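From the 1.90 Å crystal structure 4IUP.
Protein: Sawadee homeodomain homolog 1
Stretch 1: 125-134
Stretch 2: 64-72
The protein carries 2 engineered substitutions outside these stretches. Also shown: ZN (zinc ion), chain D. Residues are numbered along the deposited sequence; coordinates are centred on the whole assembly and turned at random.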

# COMPACT_ATOMS: atom_id res chain seq x y z
N GLY A 125 -9.03 6.17 8.98
CA GLY A 125 -8.24 6.36 10.19
C GLY A 125 -6.83 5.82 9.98
O GLY A 125 -6.55 5.11 8.99
N LEU A 126 -5.95 6.15 10.92
CA LEU A 126 -4.57 5.70 10.86
C LEU A 126 -4.47 4.17 10.79
O LEU A 126 -3.54 3.62 10.19
CB LEU A 126 -3.77 6.22 12.06
CG LEU A 126 -2.24 6.14 11.92
CD1 LEU A 126 -1.76 7.06 10.80
CD2 LEU A 126 -1.55 6.48 13.25
N GLU A 127 -5.45 3.49 11.38
CA GLU A 127 -5.45 2.03 11.47
C GLU A 127 -5.71 1.32 10.13
O GLU A 127 -5.64 0.10 10.05
CB GLU A 127 -6.43 1.56 12.55
CG GLU A 127 -7.92 1.55 12.16
CD GLU A 127 -8.57 2.93 12.07
OE1 GLU A 127 -7.99 3.93 12.58
OE2 GLU A 127 -9.68 3.02 11.51
N ARG A 128 -6.03 2.09 9.09
CA ARG A 128 -6.26 1.53 7.76
C ARG A 128 -5.29 2.04 6.70
O ARG A 128 -5.49 1.83 5.51
CB ARG A 128 -7.71 1.78 7.31
CG ARG A 128 -8.73 1.04 8.18
CD ARG A 128 -10.07 0.79 7.50
NE ARG A 128 -10.89 -0.03 8.38
CZ ARG A 128 -11.89 -0.83 8.01
NH1 ARG A 128 -12.26 -0.93 6.73
NH2 ARG A 128 -12.54 -1.52 8.94
N ILE A 129 -4.23 2.72 7.13
CA ILE A 129 -3.26 3.26 6.19
C ILE A 129 -1.82 2.91 6.60
O ILE A 129 -1.51 2.85 7.79
CB ILE A 129 -3.44 4.79 5.94
CG1 ILE A 129 -3.22 5.60 7.23
CG2 ILE A 129 -4.84 5.09 5.35
CD1 ILE A 129 -3.33 7.11 7.01
N CYS A 130 -0.97 2.67 5.61
CA CYS A 130 0.45 2.38 5.85
C CYS A 130 1.32 3.32 5.03
O CYS A 130 0.96 3.67 3.91
CB CYS A 130 0.78 0.94 5.47
SG CYS A 130 0.31 -0.29 6.71
N ARG A 131 2.47 3.69 5.57
CA ARG A 131 3.34 4.65 4.89
C ARG A 131 4.38 3.94 4.02
O ARG A 131 4.62 2.75 4.19
CB ARG A 131 4.03 5.59 5.90
CG ARG A 131 5.08 4.91 6.79
CD ARG A 131 5.88 5.95 7.59
NE ARG A 131 6.83 5.31 8.50
CZ ARG A 131 8.08 4.97 8.17
NH1 ARG A 131 8.55 5.20 6.95
NH2 ARG A 131 8.86 4.39 9.08
N ARG A 132 4.97 4.69 3.10
CA ARG A 132 6.08 4.18 2.29
C ARG A 132 7.38 4.45 3.05
O ARG A 132 7.43 5.39 3.86
CB ARG A 132 6.11 4.89 0.93
CG ARG A 132 4.84 4.71 0.07
CD ARG A 132 4.64 3.27 -0.42
NE ARG A 132 5.88 2.73 -0.99
CZ ARG A 132 6.44 1.57 -0.66
NH1 ARG A 132 5.87 0.78 0.25
NH2 ARG A 132 7.57 1.20 -1.23
N PRO A 133 8.42 3.63 2.81
CA PRO A 133 9.74 3.85 3.42
C PRO A 133 10.36 5.17 2.98
O PRO A 133 9.98 5.72 1.93
CB PRO A 133 10.58 2.69 2.88
CG PRO A 133 9.61 1.67 2.42
CD PRO A 133 8.41 2.42 1.96
N GLU A 134 11.32 5.66 3.77
CA GLU A 134 12.12 6.85 3.45
C GLU A 134 11.36 8.13 3.74
O GLU A 134 11.40 8.65 4.85
CB GLU A 134 12.64 6.79 2.00
CG GLU A 134 13.00 8.14 1.37
CD GLU A 134 14.48 8.45 1.43
OE1 GLU A 134 14.85 9.47 2.04
OE2 GLU A 134 15.28 7.67 0.86
ZN ZN D . -3.41 11.40 14.99
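Stretch 2 (64-72) EPSECGRVN

Two segments far apart in sequence can pack without a direct hydrogen bond between them, and the contact of residues 64-72 with 125-134 in Sawadee homeodomain homolog 1 is a compact example. Stretch 2 winds through a 3-10 segment from Pro-65 to Arg-70, held by backbone bonds such as Glu-67 N to Glu-64 O (2.9 Å), before Val-71 and Asn-72 leave it extended. The register runs in the same order along both chains, Cys-68 lying nearest Leu-126 (CA to CA, 7.4 Å) and Val-71 nearest Arg-131 (CA to CA, 7.6 Å).

Leu-126 is the most covered residue. Its CD2 meets Glu-64 O at 3.7 Å and Cys-68 CB at 3.9 Å, while its CD1 reaches Val-71 CG2 at 4.2 Å. Cys-68 meanwhile binds zinc through SG (2.4 Å), which ties this turn to the metal site.

At the other pole, two like charges meet. The guanidinium of Arg-70 lies flat on that of Arg-131, centres 3.4 Å apart and planes at 7°, a geometry that leaves the edges free for acceptors. Glu-67 serves both: its OE1 forms a salt bridge with Arg-70 NH1 (3.2 Å), and its OE2 accepts from a water (2.8 Å from the water O) that in turn accepts from Arg-131 NE (2.7 Å from the same O).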

# COMPACT_ATOMS: atom_id res chain seq x y z
N GLU A 64 2.45 4.29 13.91
CA GLU A 64 2.00 4.28 15.31
C GLU A 64 1.33 5.60 15.69
O GLU A 64 1.68 6.65 15.14
CB GLU A 64 3.17 3.96 16.25
CG GLU A 64 3.79 2.56 16.05
CD GLU A 64 2.78 1.42 16.17
OE1 GLU A 64 1.99 1.41 17.15
OE2 GLU A 64 2.78 0.52 15.30
N PRO A 65 0.38 5.57 16.64
CA PRO A 65 -0.33 6.82 16.97
C PRO A 65 0.59 8.00 17.32
O PRO A 65 0.30 9.13 16.93
CB PRO A 65 -1.19 6.42 18.17
CG PRO A 65 -1.44 4.96 17.97
CD PRO A 65 -0.16 4.42 17.40
N SER A 66 1.70 7.73 18.02
CA SER A 66 2.63 8.78 18.44
C SER A 66 3.38 9.45 17.27
O SER A 66 4.00 10.50 17.44
CB SER A 66 3.65 8.23 19.44
OG SER A 66 4.48 7.27 18.82
N GLU A 67 3.32 8.83 16.09
CA GLU A 67 3.98 9.37 14.91
C GLU A 67 3.03 9.76 13.77
O GLU A 67 3.45 9.90 12.62
CB GLU A 67 5.07 8.41 14.40
CG GLU A 67 4.55 7.01 14.07
CD GLU A 67 5.63 6.06 13.57
OE1 GLU A 67 6.78 6.50 13.34
OE2 GLU A 67 5.31 4.86 13.41
N CYS A 68 1.75 9.97 14.08
CA CYS A 68 0.76 10.33 13.05
C CYS A 68 1.06 11.69 12.41
O CYS A 68 0.52 12.01 11.35
CB CYS A 68 -0.66 10.30 13.61
SG CYS A 68 -1.08 11.68 14.70
N GLY A 69 1.92 12.48 13.05
CA GLY A 69 2.35 13.76 12.49
C GLY A 69 3.21 13.62 11.25
O GLY A 69 3.34 14.58 10.47
N ARG A 70 3.79 12.43 11.05
CA ARG A 70 4.66 12.19 9.88
C ARG A 70 3.86 11.95 8.60
O ARG A 70 4.43 11.95 7.50
CB ARG A 70 5.63 11.03 10.15
CG ARG A 70 5.02 9.63 9.97
CD ARG A 70 6.03 8.55 10.32
NE ARG A 70 7.18 8.57 9.42
CZ ARG A 70 8.36 8.03 9.69
NH1 ARG A 70 8.57 7.41 10.84
NH2 ARG A 70 9.34 8.09 8.80
N VAL A 71 2.56 11.71 8.74
CA VAL A 71 1.67 11.58 7.59
C VAL A 71 1.19 12.97 7.18
O VAL A 71 0.61 13.70 8.00
CB VAL A 71 0.46 10.66 7.91
CG1 VAL A 71 -0.42 10.47 6.69
CG2 VAL A 71 0.94 9.31 8.44
N ASN A 72 1.45 13.34 5.93
CA ASN A 72 1.12 14.67 5.43
C ASN A 72 0.31 14.63 4.15
O ASN A 72 0.37 13.65 3.40
CB ASN A 72 2.41 15.47 5.20
CG ASN A 72 3.15 15.76 6.49
OD1 ASN A 72 2.62 16.41 7.39
ND2 ASN A 72 4.39 15.29 6.57
O HOH W 1 5.84 4.27 10.77